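Spherulin-4 (Aspergillus clavatus, PDB 5C5G) is a glycoside hydrolase with a (beta/alpha) barrel fold, probably acting on galactosaminogalactan, a fungal polysaccharide that contains N-acetylgalactosamine. Local coordinates at residues D55-Y58 and T59-I62; E88-R91 and D92-Y96. All blocks are in the same frame, centred on the assembly; numbering follows the deposited sequence.

Contact 1: residues D55-Y58 and T59-I62; sequences DGNY and TREI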
loop_
_atom_site.group_PDB
_atom_site.type_symbol
_atom_site.label_atom_id
_atom_site.label_comp_id
_atom_site.label_asym_id
_atom_site.label_seq_id
_atom_site.Cartn_x
_atom_site.Cartn_y
_atom_site.Cartn_z
ATOM N N ASP A 55 -13.957 2.188 -14.801
ATOM C CA ASP A 55 -14.987 1.425 -15.490
ATOM C C ASP A 55 -16.048 0.876 -14.534
ATOM O O ASP A 55 -15.959 1.055 -13.322
ATOM C CB ASP A 55 -14.364 0.371 -16.419
ATOM C CG ASP A 55 -13.830 -0.855 -15.703
ATOM O OD1 ASP A 55 -14.245 -1.176 -14.571
ATOM O OD2 ASP A 55 -13.014 -1.557 -16.348
ATOM N N GLY A 56 -17.055 0.219 -15.085
ATOM C CA GLY A 56 -18.212 -0.181 -14.308
ATOM C C GLY A 56 -17.917 -1.257 -13.289
ATOM O O GLY A 56 -18.623 -1.391 -12.291
ATOM N N ASN A 57 -16.893 -2.057 -13.547
ATOM C CA ASN A 57 -16.461 -3.034 -12.555
ATOM C C ASN A 57 -15.854 -2.330 -11.349
ATOM O O ASN A 57 -16.183 -2.661 -10.207
ATOM C CB ASN A 57 -15.478 -4.028 -13.167
ATOM C CG ASN A 57 -16.164 -5.061 -14.048
ATOM O OD1 ASN A 57 -17.151 -5.684 -13.647
ATOM N ND2 ASN A 57 -15.642 -5.251 -15.251
ATOM N N TYR A 58 -14.982 -1.349 -11.586
ATOM C CA TYR A 58 -14.426 -0.572 -10.491
ATOM C C TYR A 58 -15.510 0.200 -9.752
ATOM O O TYR A 58 -15.498 0.270 -8.521
ATOM C CB TYR A 58 -13.337 0.390 -10.999
ATOM C CG TYR A 58 -11.982 -0.267 -11.117
ATOM C CD1 TYR A 58 -11.210 -0.455 -9.984
ATOM C CD2 TYR A 58 -11.482 -0.714 -12.326
ATOM C CE1 TYR A 58 -9.987 -1.061 -10.044
ATOM C CE2 TYR A 58 -10.236 -1.346 -12.386
ATOM C CZ TYR A 58 -9.505 -1.501 -11.229
ATOM O OH TYR A 58 -8.272 -2.116 -11.238
ATOM N N THR A 59 -16.459 0.781 -10.481
ATOM C CA THR A 59 -17.458 1.597 -9.796
ATOM C C THR A 59 -18.400 0.741 -8.960
ATOM O O THR A 59 -18.976 1.229 -7.988
ATOM C CB THR A 59 -18.247 2.503 -10.743
ATOM O OG1 THR A 59 -18.933 1.702 -11.689
ATOM C CG2 THR A 59 -17.319 3.454 -11.466
ATOM N N ARG A 60 -18.554 -0.533 -9.322
ATOM C CA ARG A 60 -19.328 -1.467 -8.502
ATOM C C ARG A 60 -18.539 -1.927 -7.267
ATOM O O ARG A 60 -19.069 -1.962 -6.153
ATOM C CB ARG A 60 -19.737 -2.697 -9.320
ATOM C CG ARG A 60 -20.613 -3.700 -8.552
ATOM C CD ARG A 60 -20.870 -4.972 -9.363
ATOM N NE ARG A 60 -19.623 -5.699 -9.588
ATOM C CZ ARG A 60 -18.970 -5.780 -10.743
ATOM N NH1 ARG A 60 -19.445 -5.212 -11.846
ATOM N NH2 ARG A 60 -17.819 -6.440 -10.794
ATOM N N GLU A 61 -17.281 -2.299 -7.468
ATOM C CA GLU A 61 -16.528 -2.995 -6.420
ATOM C C GLU A 61 -15.869 -2.071 -5.396
ATOM O O GLU A 61 -15.750 -2.422 -4.227
ATOM C CB GLU A 61 -15.476 -3.918 -7.050
ATOM C CG GLU A 61 -16.061 -4.999 -7.959
ATOM C CD GLU A 61 -16.888 -6.045 -7.230
ATOM O OE1 GLU A 61 -16.779 -6.161 -5.990
ATOM O OE2 GLU A 61 -17.649 -6.757 -7.915
ATOM N N ILE A 62 -15.424 -0.897 -5.818
ATOM C CA ILE A 62 -14.775 0.010 -4.888
ATOM C C ILE A 62 -15.669 0.382 -3.702
ATOM O O ILE A 62 -15.220 0.310 -2.565
ATOM C CB ILE A 62 -14.229 1.257 -5.604
ATOM C CG1 ILE A 62 -12.979 0.866 -6.390
ATOM C CG2 ILE A 62 -13.920 2.386 -4.614
ATOM C CD1 ILE A 62 -12.564 1.895 -7.417
#

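Contact 2: residues E88-R91 and D92-Y96; sequences EVRR and DIETY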
loop_
_atom_site.group_PDB
_atom_site.type_symbol
_atom_site.label_atom_id
_atom_site.label_comp_id
_atom_site.label_asym_id
_atom_site.label_seq_id
_atom_site.Cartn_x
_atom_site.Cartn_y
_atom_site.Cartn_z
ATOM N N GLU A 88 0.723 16.720 -14.142
ATOM C CA GLU A 88 0.105 15.454 -14.528
ATOM C C GLU A 88 -0.152 14.604 -13.295
ATOM O O GLU A 88 -1.191 13.957 -13.168
ATOM C CB GLU A 88 0.989 14.714 -15.531
ATOM C CG GLU A 88 1.108 15.449 -16.860
ATOM C CD GLU A 88 2.176 14.880 -17.771
ATOM O OE1 GLU A 88 2.575 13.712 -17.575
ATOM O OE2 GLU A 88 2.617 15.610 -18.684
ATOM N N VAL A 89 0.786 14.627 -12.362
ATOM C CA VAL A 89 0.587 13.945 -11.093
ATOM C C VAL A 89 -0.636 14.545 -10.387
ATOM O O VAL A 89 -1.500 13.828 -9.887
ATOM C CB VAL A 89 1.834 14.056 -10.206
ATOM C CG1 VAL A 89 1.593 13.435 -8.862
ATOM C CG2 VAL A 89 3.027 13.388 -10.879
ATOM N N ARG A 90 -0.721 15.866 -10.364
ATOM C CA ARG A 90 -1.838 16.535 -9.729
ATOM C C ARG A 90 -3.165 16.193 -10.410
ATOM O O ARG A 90 -4.174 16.019 -9.735
ATOM C CB ARG A 90 -1.614 18.033 -9.705
ATOM C CG ARG A 90 -2.725 18.781 -9.036
ATOM C CD ARG A 90 -2.277 20.158 -8.626
ATOM N NE ARG A 90 -3.258 20.783 -7.748
ATOM C CZ ARG A 90 -2.985 21.776 -6.909
ATOM N NH1 ARG A 90 -1.757 22.260 -6.827
ATOM N NH2 ARG A 90 -3.947 22.280 -6.148
ATOM N N ARG A 91 -3.181 16.104 -11.739
ATOM C CA ARG A 91 -4.407 15.709 -12.433
ATOM C C ARG A 91 -4.885 14.366 -11.899
ATOM O O ARG A 91 -6.077 14.169 -11.639
ATOM C CB ARG A 91 -4.203 15.642 -13.948
ATOM C CG ARG A 91 -5.418 15.119 -14.708
ATOM C CD ARG A 91 -5.404 13.602 -14.870
ATOM N NE ARG A 91 -6.621 13.143 -15.525
ATOM C CZ ARG A 91 -6.991 11.871 -15.589
ATOM N NH1 ARG A 91 -8.117 11.544 -16.202
ATOM N NH2 ARG A 91 -6.222 10.925 -15.071
ATOM N N ASP A 92 -3.975 13.429 -11.706
ATOM C CA ASP A 92 -4.374 12.112 -11.243
ATOM C C ASP A 92 -4.910 12.180 -9.810
ATOM O O ASP A 92 -5.924 11.559 -9.481
ATOM C CB ASP A 92 -3.220 11.109 -11.334
ATOM C CG ASP A 92 -2.901 10.700 -12.752
ATOM O OD1 ASP A 92 -3.700 10.970 -13.675
ATOM O OD2 ASP A 92 -1.824 10.093 -12.952
ATOM N N ILE A 93 -4.234 12.922 -8.931
ATOM C CA ILE A 93 -4.712 13.080 -7.561
ATOM C C ILE A 93 -6.128 13.642 -7.571
ATOM O O ILE A 93 -7.023 13.152 -6.865
ATOM C CB ILE A 93 -3.801 14.040 -6.770
ATOM C CG1 ILE A 93 -2.391 13.450 -6.607
ATOM C CG2 ILE A 93 -4.406 14.333 -5.407
ATOM C CD1 ILE A 93 -1.365 14.464 -6.104
ATOM N N GLU A 94 -6.324 14.705 -8.333
ATOM C CA GLU A 94 -7.610 15.393 -8.382
ATOM C C GLU A 94 -8.703 14.526 -8.990
ATOM O O GLU A 94 -9.871 14.660 -8.649
ATOM C CB GLU A 94 -7.471 16.716 -9.130
ATOM C CG GLU A 94 -6.657 17.707 -8.301
ATOM C CD GLU A 94 -6.468 19.045 -8.959
ATOM O OE1 GLU A 94 -6.776 19.168 -10.162
ATOM O OE2 GLU A 94 -6.012 19.976 -8.253
ATOM N N THR A 95 -8.335 13.649 -9.903
ATOM C CA THR A 95 -9.298 12.738 -10.517
ATOM C C THR A 95 -9.845 11.798 -9.449
ATOM O O THR A 95 -11.055 11.668 -9.285
ATOM C CB THR A 95 -8.648 11.962 -11.684
ATOM O OG1 THR A 95 -8.222 12.890 -12.699
ATOM C CG2 THR A 95 -9.628 11.001 -12.309
ATOM N N TYR A 96 -8.968 11.145 -8.694
ATOM C CA TYR A 96 -9.443 10.310 -7.588
ATOM C C TYR A 96 -10.283 11.119 -6.610
ATOM O O TYR A 96 -11.332 10.653 -6.136
ATOM C CB TYR A 96 -8.279 9.708 -6.811
ATOM C CG TYR A 96 -7.532 8.560 -7.461
ATOM C CD1 TYR A 96 -8.136 7.334 -7.709
ATOM C CD2 TYR A 96 -6.200 8.710 -7.813
ATOM C CE1 TYR A 96 -7.439 6.294 -8.275
ATOM C CE2 TYR A 96 -5.491 7.688 -8.378
ATOM C CZ TYR A 96 -6.110 6.464 -8.608
ATOM O OH TYR A 96 -5.452 5.406 -9.174
HETATM O O HOH W 1 -6.245 20.266 -5.546
#

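Contact 1: residues D55-Y58 and T59-I62
Asp-55 O receives Thr-59 N at 2.9 Å, the first i to i+4 bond of helix 56-66, which joins strands 38-42 and 71-78 in a beta-alpha-beta unit of the barrel. Asp-55 is the N-cap: a short carboxylate can fold back on the first turn, where amides lack carbonyl partners. Its OD1 takes Tyr-58 N at 3.1 Å in a nearly straight bond and Asp-55 OD2 bonds Tyr-17 OH, while Asn-57 N adds only a weak bond to OD1. Gly-56 is exposed in the first turn, and its carbonyl accepts Arg-60 N. Asn-57 ND2 also bonds Tyr-17 OH, and Asn-57 OD1 faces the end of the Arg-60 guanidinium. NH1 and NH2 of Arg-60 each lie 3.0 Å from Asn-57 OD1, reaching it from opposite faces of the amide plane; the two flat groups are 77° apart. A bend at chi3 (65°) curls the arginine back alongside Asn-57, and its other edge, NE and NH2, forms a side-on salt bridge with Glu-61 OE2. That carboxylate is shared, since Glu-61 OE1 pairs with Lys-64. Tyr-58 is buried, its side chain touching Pro-18 of a loop. Ile-62, likewise buried and apolar, brings its CD1 to the ring edge, 3.7 Å from Tyr-58 CD1.

Contact 2: residues E88-R91 and D92-Y96
Arg-90 and Glu-94 lie aslant of each other, one helical turn apart on helix 86-103, which connects strands 71-78 and 112-116 of the barrel in a beta-alpha-beta unit. Their guanidinium and carboxylate planes are 79° apart: Glu-94 OE2 lies in the plane of the arginine, 2.9 Å from Arg-90 NE, yet the N-H comes down from above the carboxylate. A water completes the ring, accepting from Arg-90 NH2 and donating to Glu-94 OE2. Long, flexible, charged side chains suit this more exposed flank. On the buried side, Val-89 and Ile-93 cross with CG1 and CD1 4.2 Å apart, and both rest on Phe-115 of strand 112-116; branched aliphatic groups fill such an interface well. Arg-91 takes another course. A bend at chi2 (-90°) folds the chain toward its neighbour Asp-92, and Arg-91 NH2 makes a salt bridge to Asp-92 OD1, 2.9 Å away and exactly in the guanidinium plane. The same NH2 also bonds Gly-49 O, and Asp-92 OD2 is paired with Arg-84, so the buried carboxylate is held at both oxygens. Thr-95 OG1 lies 3.2 Å above the centre of the Arg-91 guanidinium plane, with no hydrogen bond to it. Being small and hydroxylated, Thr-95 can return to its own helix: Thr-95 OG1 donates to Arg-91 O at 2.7 Å, while Thr-95 N reaches that oxygen from the opposite face of the carbonyl plane.

Contacts 1 and 2 sit on successive outer helices of the eight-stranded barrel, with strand 71-78 following the helix of contact 1 and preceding that of contact 2. Their centres are 19 Å apart and their nearest atoms about 7 Å, without touching. Both lie near residues that bind N-acetylgalactosamine, which is absent from this model: the side chain of Tyr-58 in contact 1 is about 7 Å from that of Tyr-15 and about 9 Å from that of Tyr-76, while the side chain of Asp-92 in contact 2 is about 7 Å from that of Tyr-76 and about 10 Å from that of Asp-116. Tyr-76 is thus near both, and from segment 92-96 Tyr-96 OH bonds the backbone O of Tyr-76.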